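PDB 4QRO: gamma-resorcylate decarboxylase, which probably catalyses the manganese-dependent, non-oxidative decarboxylation of gamma-resorcylate (2,6-dihydroxybenzoate) to resorcinol and carbon dioxide. Local coordinates for residues 149-154 against 159-164; 100-103 against 108-111; 104-109 against 144-149; 204-209 against 255-260; 111-116 against 155-160. All coordinates share one frame; numbering follows the deposited sequence.

Interactions 1, 3 and 5 use helix 148-157, which packs between helix 106-118 and the parallel strands of the amidohydrolase barrel, and interactions 2 and 4 touch it. Along the chain, interaction 2 folds the loop after strand 95-97 onto helix 106-118. Interactions 3 and 5 then join the beginning and the later turns of that helix to helix 148-157, their centres about 13 Å apart. Interaction 1 lays helix 148-157 on strand 161-164, about 7 Å from interaction 5 between centres. Interaction 4 comes last and reaches the same sheet through strand 257-260, its centre about 20 Å from that of interaction 2. Both helices thus pack onto the sheet that presents His164, a manganese ligand.

Interaction 1: residues 149-154 against 159-164; sequences PFWETV and VPFYLH. With MN (manganese (II) ion), chain K; 38L (2-nitrobenzene-1,3-diol), chain M.
Trp151 drives the edge of its six-membered ring over one face of Phe161, with CH2 above the centre of the phenyl ring and 3.6 Å from Phe161 CG. This is an edge-to-face pair, the centroids 4.7 Å apart and the planes inclined at 58°. The phenyl ring extends from the strand toward the helix because Phe161 CG stands anti to its backbone N (chi1 178°). Phe150 joins from a second direction, its CE2 lying 3.9 Å from Phe161 CE2, and also covers a face of the Trp151 indole. Closer to the turn, Val154 CG1 sits 3.2 Å from Val159 O, a snug apolar-to-carbonyl approach. An alanine in place of Phe161 would probably leave the indole edge without its aromatic face and open a gap beside Phe150. The polar end of Trp151 is accounted for by a hydrogen bond from NE1 to Tyr142 O. The two segments belong to the beta-alpha-beta unit of strand 125-128, helix 148-157 and strand 161-164. Farther along the chain, His164 NE2 binds manganese at 2.3 Å alongside Glu8, His10 and Asp287, and 2-nitrobenzene-1,3-diol chelates the metal through OAK and OAI. The contact is thus apolar and aromatic at Phe161, while three residues on the same segment presents a metal ligand, His164.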
# COMPACT_ATOMS: atom_id res chain seq x y z
N PRO A 149 13.46 19.23 16.58
CA PRO A 149 13.26 19.67 17.98
C PRO A 149 11.89 19.31 18.57
O PRO A 149 11.78 19.08 19.77
CB PRO A 149 13.44 21.20 17.89
CG PRO A 149 14.24 21.43 16.65
CD PRO A 149 13.84 20.34 15.69
N PHE A 150 10.84 19.29 17.75
CA PHE A 150 9.54 18.82 18.21
C PHE A 150 9.63 17.34 18.64
O PHE A 150 9.13 16.98 19.71
CB PHE A 150 8.43 19.01 17.14
CG PHE A 150 7.20 18.18 17.39
CD1 PHE A 150 6.20 18.63 18.23
CD2 PHE A 150 7.05 16.94 16.79
CE1 PHE A 150 5.07 17.86 18.49
CE2 PHE A 150 5.94 16.15 17.06
CZ PHE A 150 4.95 16.61 17.91
N TRP A 151 10.26 16.51 17.81
CA TRP A 151 10.43 15.08 18.14
C TRP A 151 11.26 14.89 19.40
O TRP A 151 11.03 13.97 20.18
CB TRP A 151 11.05 14.34 16.95
CG TRP A 151 10.08 14.22 15.77
CD1 TRP A 151 10.23 14.76 14.51
CD2 TRP A 151 8.83 13.51 15.74
NE1 TRP A 151 9.12 14.46 13.73
CE2 TRP A 151 8.27 13.67 14.45
CE3 TRP A 151 8.13 12.74 16.69
CZ2 TRP A 151 7.04 13.10 14.08
CZ3 TRP A 151 6.91 12.17 16.33
CH2 TRP A 151 6.38 12.35 15.04
N GLU A 152 12.23 15.76 19.62
CA GLU A 152 13.05 15.67 20.84
C GLU A 152 12.13 15.85 22.06
O GLU A 152 12.36 15.21 23.10
CB GLU A 152 14.16 16.73 20.85
CG GLU A 152 15.03 16.74 22.11
CD GLU A 152 16.13 17.80 22.03
OE1 GLU A 152 15.97 18.79 21.29
OE2 GLU A 152 17.16 17.64 22.72
N THR A 153 11.13 16.72 21.92
CA THR A 153 10.13 16.97 22.96
C THR A 153 9.21 15.75 23.16
O THR A 153 8.97 15.33 24.29
CB THR A 153 9.32 18.27 22.67
OG1 THR A 153 10.21 19.40 22.68
CG2 THR A 153 8.25 18.50 23.68
N VAL A 154 8.74 15.15 22.07
CA VAL A 154 7.93 13.94 22.14
C VAL A 154 8.67 12.85 22.91
O VAL A 154 8.10 12.27 23.83
CB VAL A 154 7.52 13.38 20.73
CG1 VAL A 154 6.78 12.06 20.87
CG2 VAL A 154 6.65 14.37 19.95
N VAL A 159 5.69 10.04 25.35
CA VAL A 159 4.34 9.71 24.95
C VAL A 159 4.32 9.38 23.43
O VAL A 159 5.11 9.94 22.66
CB VAL A 159 3.33 10.83 25.24
CG1 VAL A 159 3.20 11.09 26.74
CG2 VAL A 159 3.66 12.11 24.47
N PRO A 160 3.42 8.47 23.02
CA PRO A 160 3.36 8.08 21.59
C PRO A 160 2.70 9.12 20.69
O PRO A 160 1.92 9.96 21.18
CB PRO A 160 2.49 6.82 21.62
CG PRO A 160 2.58 6.31 23.01
CD PRO A 160 2.64 7.54 23.86
N PHE A 161 2.95 9.01 19.39
CA PHE A 161 2.41 9.94 18.38
C PHE A 161 1.68 9.06 17.39
O PHE A 161 2.31 8.19 16.80
CB PHE A 161 3.59 10.70 17.73
CG PHE A 161 3.21 11.68 16.64
CD1 PHE A 161 2.89 11.24 15.35
CD2 PHE A 161 3.26 13.05 16.87
CE1 PHE A 161 2.55 12.12 14.35
CE2 PHE A 161 2.95 13.95 15.85
CZ PHE A 161 2.60 13.48 14.59
N TYR A 162 0.38 9.31 17.21
CA TYR A 162 -0.48 8.51 16.32
C TYR A 162 -0.52 9.24 15.01
O TYR A 162 -1.05 10.35 14.94
CB TYR A 162 -1.88 8.39 16.92
CG TYR A 162 -2.71 7.22 16.43
CD1 TYR A 162 -2.96 7.02 15.07
CD2 TYR A 162 -3.27 6.30 17.34
CE1 TYR A 162 -3.71 5.94 14.64
CE2 TYR A 162 -4.02 5.22 16.92
CZ TYR A 162 -4.24 5.04 15.56
OH TYR A 162 -5.01 3.95 15.16
N LEU A 163 0.06 8.64 13.97
CA LEU A 163 0.10 9.27 12.67
C LEU A 163 -1.11 8.70 11.93
O LEU A 163 -1.08 7.57 11.45
CB LEU A 163 1.44 8.97 11.97
CG LEU A 163 1.54 9.49 10.52
CD1 LEU A 163 1.56 11.01 10.47
CD2 LEU A 163 2.78 8.93 9.83
N HIS A 164 -2.18 9.48 11.89
CA HIS A 164 -3.48 9.05 11.37
C HIS A 164 -3.58 9.54 9.93
O HIS A 164 -2.83 10.44 9.51
CB HIS A 164 -4.60 9.68 12.25
CG HIS A 164 -5.99 9.30 11.88
ND1 HIS A 164 -6.75 10.02 10.98
CD2 HIS A 164 -6.79 8.29 12.32
CE1 HIS A 164 -7.94 9.47 10.88
NE2 HIS A 164 -7.99 8.43 11.68
MN MN K . -9.80 7.12 12.05
OAK 38L M . -9.61 6.39 9.82
NAG 38L M . -10.47 6.22 9.00
OAJ 38L M . -10.33 5.31 8.19
CAA 38L M . -11.61 7.07 9.00
CAF 38L M . -12.57 6.86 8.00
OAH 38L M . -12.83 5.60 7.57
CAE 38L M . -13.25 7.95 7.45
CAD 38L M . -13.03 9.23 7.93
CAC 38L M . -12.21 9.43 9.04
CAB 38L M . -11.53 8.34 9.60
OAI 38L M . -10.78 8.54 10.72

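Interaction 2: residues 100-103 against 108-111; sequences ALPM and LAAR
An inverse gamma turn centred on Pro102, in the loop that leads from barrel strand 95-97 to helix 106-118, folds back against the first turns of that helix and meets Ala109. The turn is drawn together by a weak backbone bond from Met103 N to Leu101 O (3.0 Å). Ala109 is the small residue that the loop wraps: its CB lies 3.6 Å from Pro102 O and 3.7 Å from Met103 SD, with Leu101 CB a little farther away. The sulfur gets there by a folded chain, since Met103 CG is anti to the carbonyl carbon (chi1 -63°) and the side chain bends again at both later torsions, bringing SD back although CB itself points away from the helix. Pro102 lies alongside the helix backbone, with its CD 3.9 Å from Ala109 CA. Its CG reaches Leu108 CB at 4.0 Å, the two side chains crossing at about a right angle. Leu101 contributes the methyl CD2, which rests 3.5 Å from Ala109 O. Beyond the two segments, Pro102 also packs on Ala73, Asn74 and Ala77 of helix 70-90, while Leu101, Met103 and Ala109 all meet Phe150 of helix 148-157. The single methyl of Ala109 is consistent with the close approach of the turn, the CA atoms of Pro102 and Ala109 being 5.0 Å apart; the contact is purely van der Waals in character and depends on shape, with a thioether, a pyrrolidine ring and a leucine methyl moulded to one helical turn.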
# COMPACT_ATOMS: atom_id res chain seq x y z
N ALA A 100 -4.64 17.13 20.04
CA ALA A 100 -4.58 17.78 18.74
C ALA A 100 -3.44 18.82 18.74
O ALA A 100 -3.26 19.59 19.71
CB ALA A 100 -5.94 18.44 18.45
N LEU A 101 -2.65 18.83 17.67
CA LEU A 101 -1.47 19.69 17.62
C LEU A 101 -1.36 20.55 16.35
O LEU A 101 -1.64 20.08 15.24
CB LEU A 101 -0.18 18.88 17.75
CG LEU A 101 0.01 18.04 18.99
CD1 LEU A 101 1.25 17.18 18.78
CD2 LEU A 101 0.12 18.91 20.25
N PRO A 102 -0.94 21.81 16.52
CA PRO A 102 -0.77 22.68 15.38
C PRO A 102 0.60 22.47 14.78
O PRO A 102 1.51 23.24 15.04
CB PRO A 102 -0.91 24.09 16.00
CG PRO A 102 -0.34 23.92 17.37
CD PRO A 102 -0.76 22.54 17.80
N MET A 103 0.73 21.40 13.99
CA MET A 103 2.03 20.98 13.47
C MET A 103 2.57 21.94 12.40
O MET A 103 3.72 21.84 11.98
CB MET A 103 1.94 19.56 12.94
CG MET A 103 1.60 18.54 14.01
SD MET A 103 2.89 18.22 15.21
CE MET A 103 4.22 17.60 14.17
N LEU A 108 5.05 25.82 18.43
CA LEU A 108 3.68 25.80 18.96
C LEU A 108 3.18 24.37 19.28
O LEU A 108 2.56 24.15 20.31
CB LEU A 108 2.70 26.45 17.98
CG LEU A 108 2.92 27.94 17.69
CD1 LEU A 108 1.86 28.46 16.72
CD2 LEU A 108 2.93 28.76 18.97
N ALA A 109 3.45 23.43 18.37
CA ALA A 109 3.06 22.02 18.55
C ALA A 109 3.73 21.42 19.79
O ALA A 109 3.09 20.73 20.58
CB ALA A 109 3.44 21.20 17.31
N ALA A 110 5.02 21.71 19.97
CA ALA A 110 5.79 21.20 21.10
C ALA A 110 5.25 21.79 22.39
O ALA A 110 5.07 21.06 23.39
CB ALA A 110 7.27 21.52 20.95
N ARG A 111 4.94 23.08 22.37
CA ARG A 111 4.38 23.74 23.58
C ARG A 111 3.00 23.18 23.94
O ARG A 111 2.69 22.95 25.12
CB ARG A 111 4.26 25.26 23.40
CG ARG A 111 5.55 26.06 23.50
CD ARG A 111 5.22 27.55 23.53
NE ARG A 111 6.15 28.38 22.75
CZ ARG A 111 7.33 28.80 23.17
NH1 ARG A 111 8.08 29.56 22.38
NH2 ARG A 111 7.79 28.49 24.38

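Interaction 3: residues 104-109 against 144-149; sequences QDPELA and MAQYWP
Pro106 sets its CG over one face of the Tyr147 ring in a CH-pi contact, 4.2 Å from the centroid and 26° off the ring normal. The nearest ring atom is CE1, 3.8 Å from Pro106 CG, and the pyrrolidine and the tyrosine side chain cross at about a right angle. A second group of van der Waals contacts comes from Gln146. Its CG, placed between the backbone N and the carbonyl carbon (chi1 70°), lies 3.9 Å from Pro106 CG. The carbonyl oxygen of Gln146 is nearer still, 3.5 Å from Pro106 CG, so one proline ring carbon is shared between a peptide oxygen and an aromatic face. Pro106 is the first residue of helix 106-118, and the residues it meets lead into helix 148-157; the contact thus joins the N-terminal ends of two helices packed on the outside of the amidohydrolase barrel. One polar interaction is local: Asp105 is the N-cap, and its OD1 accepts a nearly straight bond from Leu108 N (3.2 Å, 170°), the donor standing above the carboxylate plane, and a weak, more bent one from Glu107 N. This caps the first turn of the helix, in which Pro106 lies. A second bridges the sides: the Tyr147 hydroxyl is hydrogen-bonded to Met103 O, which ties the ring to the loop just ahead of Pro106, while Tyr142 meets the Tyr147 ring edge-to-face.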
# COMPACT_ATOMS: atom_id res chain seq x y z
N GLN A 104 1.72 22.88 11.98
CA GLN A 104 2.15 24.02 11.17
C GLN A 104 3.41 24.69 11.73
O GLN A 104 4.29 25.11 11.00
CB GLN A 104 1.01 25.05 11.08
CG GLN A 104 -0.15 24.60 10.17
CD GLN A 104 -1.17 23.65 10.82
OE1 GLN A 104 -1.09 23.35 12.01
NE2 GLN A 104 -2.13 23.19 10.03
N ASP A 105 3.47 24.78 13.05
CA ASP A 105 4.56 25.46 13.71
C ASP A 105 5.19 24.49 14.72
O ASP A 105 4.54 24.10 15.68
CB ASP A 105 3.98 26.70 14.37
CG ASP A 105 5.04 27.63 14.95
OD1 ASP A 105 5.94 27.15 15.66
OD2 ASP A 105 4.93 28.86 14.75
N PRO A 106 6.45 24.06 14.49
CA PRO A 106 7.07 23.09 15.39
C PRO A 106 7.10 23.53 16.87
O PRO A 106 6.87 22.72 17.75
CB PRO A 106 8.49 22.97 14.85
CG PRO A 106 8.32 23.17 13.39
CD PRO A 106 7.29 24.26 13.28
N GLU A 107 7.39 24.81 17.10
CA GLU A 107 7.45 25.36 18.46
C GLU A 107 6.08 25.34 19.13
O GLU A 107 5.97 24.92 20.28
CB GLU A 107 7.98 26.80 18.43
CG GLU A 107 8.04 27.47 19.80
CD GLU A 107 9.44 27.49 20.37
OE1 GLU A 107 9.88 26.46 20.91
OE2 GLU A 107 10.08 28.56 20.29
N LEU A 108 5.05 25.82 18.43
CA LEU A 108 3.68 25.80 18.96
C LEU A 108 3.18 24.37 19.28
O LEU A 108 2.56 24.15 20.31
CB LEU A 108 2.70 26.45 17.98
CG LEU A 108 2.92 27.94 17.69
CD1 LEU A 108 1.86 28.46 16.72
CD2 LEU A 108 2.93 28.76 18.97
N ALA A 109 3.45 23.43 18.37
CA ALA A 109 3.06 22.02 18.55
C ALA A 109 3.73 21.42 19.79
O ALA A 109 3.09 20.73 20.58
CB ALA A 109 3.44 21.20 17.31
N MET A 144 10.84 16.47 7.89
CA MET A 144 11.59 17.69 7.53
C MET A 144 12.33 18.23 8.76
O MET A 144 11.84 18.10 9.87
CB MET A 144 10.66 18.76 6.93
CG MET A 144 9.97 18.38 5.62
SD MET A 144 8.55 19.47 5.27
CE MET A 144 8.17 19.08 3.56
N ALA A 145 13.50 18.83 8.53
CA ALA A 145 14.44 19.18 9.60
C ALA A 145 13.85 20.04 10.73
O ALA A 145 14.22 19.90 11.91
CB ALA A 145 15.66 19.87 9.01
N GLN A 146 12.94 20.94 10.37
CA GLN A 146 12.37 21.84 11.37
C GLN A 146 11.58 21.08 12.48
O GLN A 146 11.40 21.62 13.57
CB GLN A 146 11.56 23.00 10.71
CG GLN A 146 10.23 22.63 10.03
CD GLN A 146 10.35 22.28 8.56
OE1 GLN A 146 11.39 21.81 8.10
NE2 GLN A 146 9.27 22.50 7.81
N TYR A 147 11.15 19.84 12.20
CA TYR A 147 10.42 19.02 13.20
C TYR A 147 11.31 18.32 14.22
O TYR A 147 10.80 17.84 15.23
CB TYR A 147 9.44 18.02 12.52
CG TYR A 147 8.33 18.79 11.91
CD1 TYR A 147 7.32 19.35 12.70
CD2 TYR A 147 8.34 19.12 10.55
CE1 TYR A 147 6.33 20.16 12.15
CE2 TYR A 147 7.36 19.91 9.99
CZ TYR A 147 6.35 20.43 10.79
OH TYR A 147 5.38 21.24 10.22
N TRP A 148 12.62 18.30 14.01
CA TRP A 148 13.48 17.45 14.84
C TRP A 148 13.49 17.91 16.32
O TRP A 148 13.47 17.07 17.22
CB TRP A 148 14.88 17.31 14.22
CG TRP A 148 14.84 16.32 13.05
CD1 TRP A 148 13.93 16.30 12.05
CD2 TRP A 148 15.75 15.24 12.79
NE1 TRP A 148 14.20 15.29 11.16
CE2 TRP A 148 15.32 14.62 11.59
CE3 TRP A 148 16.89 14.74 13.45
CZ2 TRP A 148 15.99 13.52 11.03
CZ3 TRP A 148 17.56 13.64 12.88
CH2 TRP A 148 17.09 13.04 11.69
N PRO A 149 13.46 19.23 16.58
CA PRO A 149 13.26 19.67 17.98
C PRO A 149 11.89 19.31 18.57
O PRO A 149 11.78 19.08 19.77
CB PRO A 149 13.44 21.20 17.89
CG PRO A 149 14.24 21.43 16.65
CD PRO A 149 13.84 20.34 15.69

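Interaction 4: residues 204-209 against 255-260; sequences GLFDKY and ENFYLT
Phe206 and Asn256 both carry CG anti to the carbonyl carbon (chi1 -55° and -65°), and from their two backbones the phenyl ring and the carboxamide slide past each other in opposite directions. The two flat groups lie only 26° from parallel. Asn256 CB stands over one face of the Phe206 ring in a CH-pi contact, 4.1 Å from the centroid, and its ND2 comes within 3.6 Å of Phe206 CD1. At the other end of the amide, OD1 is 3.6 Å from Phe206 CB. Leu205 CD2 covers the opposite face toward the rim. Phe257 approaches farther along, with its CE1 3.9 Å from Phe206 CE2, the rings inclined obliquely. Were a serine here instead of Phe206, the Asn256 carboxamide would probably lose the face it lies against, and Phe257 CE1 its aromatic neighbour. The contact joins the short helix 205-208 to the junction where helix 249-256 passes directly into barrel strand 257-260, next to strand 214-216. Asn256 ND2 donates to Leu212 O and Pro210 O, so the buried amide is pinned by backbone carbonyls as well as laid against an aromatic ring, which should limit its rotation.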
# COMPACT_ATOMS: atom_id res chain seq x y z
N GLY A 204 16.27 9.09 9.19
CA GLY A 204 17.22 8.96 10.28
C GLY A 204 16.70 9.52 11.60
O GLY A 204 17.43 9.58 12.60
N LEU A 205 15.44 9.91 11.62
CA LEU A 205 14.83 10.42 12.87
C LEU A 205 15.01 9.47 14.05
O LEU A 205 15.24 9.90 15.19
CB LEU A 205 13.33 10.63 12.65
CG LEU A 205 12.58 11.27 13.80
CD1 LEU A 205 13.07 12.71 13.97
CD2 LEU A 205 11.08 11.25 13.50
N PHE A 206 14.89 8.18 13.79
CA PHE A 206 14.93 7.19 14.87
C PHE A 206 16.34 6.76 15.27
O PHE A 206 16.49 6.06 16.27
CB PHE A 206 14.03 5.99 14.53
CG PHE A 206 12.62 6.38 14.22
CD1 PHE A 206 11.77 6.85 15.22
CD2 PHE A 206 12.13 6.30 12.93
CE1 PHE A 206 10.49 7.26 14.92
CE2 PHE A 206 10.84 6.69 12.63
CZ PHE A 206 10.01 7.16 13.62
N ASP A 207 17.35 7.16 14.49
CA ASP A 207 18.76 7.07 14.91
C ASP A 207 19.02 8.13 15.99
O ASP A 207 19.68 7.88 17.00
CB ASP A 207 19.69 7.33 13.74
CG ASP A 207 19.63 6.24 12.68
OD1 ASP A 207 19.34 5.09 13.04
OD2 ASP A 207 19.91 6.55 11.51
N LYS A 208 18.48 9.32 15.77
CA LYS A 208 18.66 10.44 16.72
C LYS A 208 17.78 10.34 17.98
O LYS A 208 18.23 10.65 19.09
CB LYS A 208 18.35 11.74 15.97
CG LYS A 208 18.46 13.01 16.81
CD LYS A 208 19.87 13.22 17.32
CE LYS A 208 19.96 14.47 18.18
NZ LYS A 208 21.23 14.48 18.94
N TYR A 209 16.52 9.94 17.80
CA TYR A 209 15.58 9.80 18.92
C TYR A 209 15.05 8.36 18.93
O TYR A 209 13.91 8.10 18.56
CB TYR A 209 14.43 10.81 18.79
CG TYR A 209 14.92 12.21 18.57
CD1 TYR A 209 15.69 12.86 19.56
CD2 TYR A 209 14.65 12.87 17.40
CE1 TYR A 209 16.17 14.15 19.34
CE2 TYR A 209 15.13 14.15 17.17
CZ TYR A 209 15.89 14.79 18.14
OH TYR A 209 16.33 16.05 17.89
N GLU A 255 11.15 -1.57 15.83
CA GLU A 255 11.55 -0.97 17.10
C GLU A 255 10.75 0.26 17.56
O GLU A 255 10.70 0.52 18.77
CB GLU A 255 13.02 -0.64 17.07
CG GLU A 255 13.90 -1.88 17.14
CD GLU A 255 15.33 -1.58 16.80
OE1 GLU A 255 15.72 -0.39 16.74
OE2 GLU A 255 16.08 -2.55 16.58
N ASN A 256 10.19 1.03 16.63
CA ASN A 256 9.58 2.33 16.94
C ASN A 256 8.10 2.41 16.64
O ASN A 256 7.47 3.41 16.96
CB ASN A 256 10.34 3.42 16.16
CG ASN A 256 11.79 3.57 16.62
OD1 ASN A 256 12.71 3.02 16.00
ND2 ASN A 256 11.99 4.27 17.73
N PHE A 257 7.54 1.38 16.01
CA PHE A 257 6.15 1.39 15.60
C PHE A 257 5.25 0.42 16.36
O PHE A 257 5.67 -0.67 16.76
CB PHE A 257 6.04 1.15 14.07
CG PHE A 257 6.37 2.37 13.27
CD1 PHE A 257 7.69 2.82 13.17
CD2 PHE A 257 5.38 3.15 12.72
CE1 PHE A 257 8.00 3.98 12.47
CE2 PHE A 257 5.69 4.32 12.05
CZ PHE A 257 7.00 4.73 11.92
N TYR A 258 3.99 0.85 16.53
CA TYR A 258 2.86 0.04 16.98
C TYR A 258 1.74 0.18 15.93
O TYR A 258 1.60 1.22 15.30
CB TYR A 258 2.35 0.46 18.36
CG TYR A 258 3.40 0.39 19.45
CD1 TYR A 258 4.44 1.32 19.47
CD2 TYR A 258 3.38 -0.59 20.44
CE1 TYR A 258 5.43 1.27 20.41
CE2 TYR A 258 4.37 -0.63 21.43
CZ TYR A 258 5.40 0.30 21.39
OH TYR A 258 6.43 0.33 22.31
N LEU A 259 0.96 -0.88 15.74
CA LEU A 259 -0.15 -0.91 14.79
C LEU A 259 -1.45 -1.13 15.52
O LEU A 259 -1.48 -1.94 16.43
CB LEU A 259 0.02 -2.09 13.81
CG LEU A 259 1.41 -2.25 13.22
CD1 LEU A 259 1.39 -3.37 12.15
CD2 LEU A 259 1.91 -0.93 12.64
N THR A 260 -2.54 -0.45 15.13
CA THR A 260 -3.86 -0.80 15.66
C THR A 260 -4.72 -1.52 14.65
O THR A 260 -4.42 -1.53 13.47
CB THR A 260 -4.63 0.40 16.26
OG1 THR A 260 -5.33 1.11 15.23
CG2 THR A 260 -3.71 1.31 16.99

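Interaction 5: residues 111-116 against 155-160; sequences RELERC and QALDVP
Leu113 of helix 106-118 and Leu157, in the last turn of helix 148-157, form the centre of an apolar helix-helix contact on the outside of the barrel. Both CG and CD2 of Leu113 lie 3.8 Å from Leu157 CD1, so a single methyl fits against the branch point and one arm of its partner. With Leu113 CG anti to the backbone N (chi1 -176°), the isobutyl group points across to the neighbouring helix, and the two leucines slide past each other in opposite directions. Val159, just beyond the helix, adds a looser touch through CG2, 4.3 Å from Leu113 CD2. At the margin, the aliphatic part of Glu114 crosses Leu157, with CG 4.1 Å from Leu157 CD1. Glu112 and Arg115 turn to another side: Arg115 grips Glu112 side-on, NE to OE1 at 2.9 Å and NH2 to OE2 at 2.8 Å, both oxygens nearly in the guanidinium plane. Asp82 and Asn81 of helix 70-90 extend this polar cluster. Neighbouring helices packed through leucines outside a parallel sheet are as in the (beta/alpha)8 barrels of the amidohydrolase family.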
# COMPACT_ATOMS: atom_id res chain seq x y z
N ARG A 111 4.94 23.08 22.37
CA ARG A 111 4.38 23.74 23.58
C ARG A 111 3.00 23.18 23.94
O ARG A 111 2.69 22.95 25.12
CB ARG A 111 4.26 25.26 23.40
CG ARG A 111 5.55 26.06 23.50
CD ARG A 111 5.22 27.55 23.53
NE ARG A 111 6.15 28.38 22.75
CZ ARG A 111 7.33 28.80 23.17
NH1 ARG A 111 8.08 29.56 22.38
NH2 ARG A 111 7.79 28.49 24.38
N GLU A 112 2.16 22.98 22.92
CA GLU A 112 0.83 22.45 23.18
C GLU A 112 0.88 21.00 23.66
O GLU A 112 0.07 20.60 24.49
CB GLU A 112 -0.10 22.60 21.97
CG GLU A 112 -1.52 22.06 22.19
CD GLU A 112 -2.32 22.84 23.24
OE1 GLU A 112 -1.76 23.71 23.93
OE2 GLU A 112 -3.54 22.59 23.39
N LEU A 113 1.80 20.20 23.13
CA LEU A 113 1.95 18.83 23.59
C LEU A 113 2.40 18.81 25.05
O LEU A 113 1.90 18.03 25.85
CB LEU A 113 2.91 18.03 22.72
CG LEU A 113 2.99 16.54 23.14
CD1 LEU A 113 1.65 15.82 22.98
CD2 LEU A 113 4.07 15.84 22.36
N GLU A 114 3.35 19.67 25.41
CA GLU A 114 3.76 19.79 26.81
C GLU A 114 2.56 20.14 27.70
O GLU A 114 2.36 19.47 28.69
CB GLU A 114 4.89 20.81 26.98
CG GLU A 114 6.22 20.32 26.43
CD GLU A 114 7.37 21.23 26.81
OE1 GLU A 114 7.57 22.25 26.11
OE2 GLU A 114 8.07 20.92 27.80
N ARG A 115 1.76 21.12 27.29
CA ARG A 115 0.56 21.53 28.05
C ARG A 115 -0.45 20.39 28.17
O ARG A 115 -0.96 20.13 29.26
CB ARG A 115 -0.11 22.77 27.44
CG ARG A 115 -1.18 23.39 28.34
CD ARG A 115 -1.86 24.60 27.70
NE ARG A 115 -2.79 24.19 26.65
CZ ARG A 115 -4.10 23.94 26.80
NH1 ARG A 115 -4.72 24.09 27.97
NH2 ARG A 115 -4.81 23.54 25.74
N CYS A 116 -0.72 19.70 27.06
CA CYS A 116 -1.65 18.58 27.09
C CYS A 116 -1.21 17.44 28.02
O CYS A 116 -2.05 16.89 28.73
CB CYS A 116 -1.89 18.05 25.68
SG CYS A 116 -2.96 19.11 24.68
N GLN A 155 9.95 12.61 22.57
CA GLN A 155 10.74 11.57 23.26
C GLN A 155 10.98 11.91 24.74
O GLN A 155 10.91 11.04 25.59
CB GLN A 155 12.08 11.34 22.56
CG GLN A 155 12.85 10.15 23.10
CD GLN A 155 14.27 10.08 22.57
OE1 GLN A 155 14.63 9.13 21.86
NE2 GLN A 155 15.09 11.08 22.89
N ALA A 156 11.24 13.18 25.03
CA ALA A 156 11.45 13.61 26.43
C ALA A 156 10.20 13.40 27.29
O ALA A 156 10.28 12.93 28.41
CB ALA A 156 11.90 15.06 26.49
N LEU A 157 9.03 13.74 26.73
CA LEU A 157 7.74 13.49 27.39
C LEU A 157 7.43 12.00 27.47
O LEU A 157 6.67 11.57 28.34
CB LEU A 157 6.60 14.22 26.66
CG LEU A 157 6.67 15.74 26.72
CD1 LEU A 157 5.67 16.36 25.76
CD2 LEU A 157 6.44 16.22 28.16
N ASP A 158 8.02 11.23 26.55
CA ASP A 158 7.82 9.78 26.47
C ASP A 158 6.35 9.40 26.32
O ASP A 158 5.82 8.53 27.04
CB ASP A 158 8.46 9.07 27.68
CG ASP A 158 8.52 7.55 27.51
OD1 ASP A 158 8.58 7.07 26.36
OD2 ASP A 158 8.51 6.84 28.53
N VAL A 159 5.69 10.04 25.35
CA VAL A 159 4.34 9.71 24.95
C VAL A 159 4.32 9.38 23.43
O VAL A 159 5.11 9.94 22.66
CB VAL A 159 3.33 10.83 25.24
CG1 VAL A 159 3.20 11.09 26.74
CG2 VAL A 159 3.66 12.11 24.47
N PRO A 160 3.42 8.47 23.02
CA PRO A 160 3.36 8.08 21.59
C PRO A 160 2.70 9.12 20.69
O PRO A 160 1.92 9.96 21.18
CB PRO A 160 2.49 6.82 21.62
CG PRO A 160 2.58 6.31 23.01
CD PRO A 160 2.64 7.54 23.86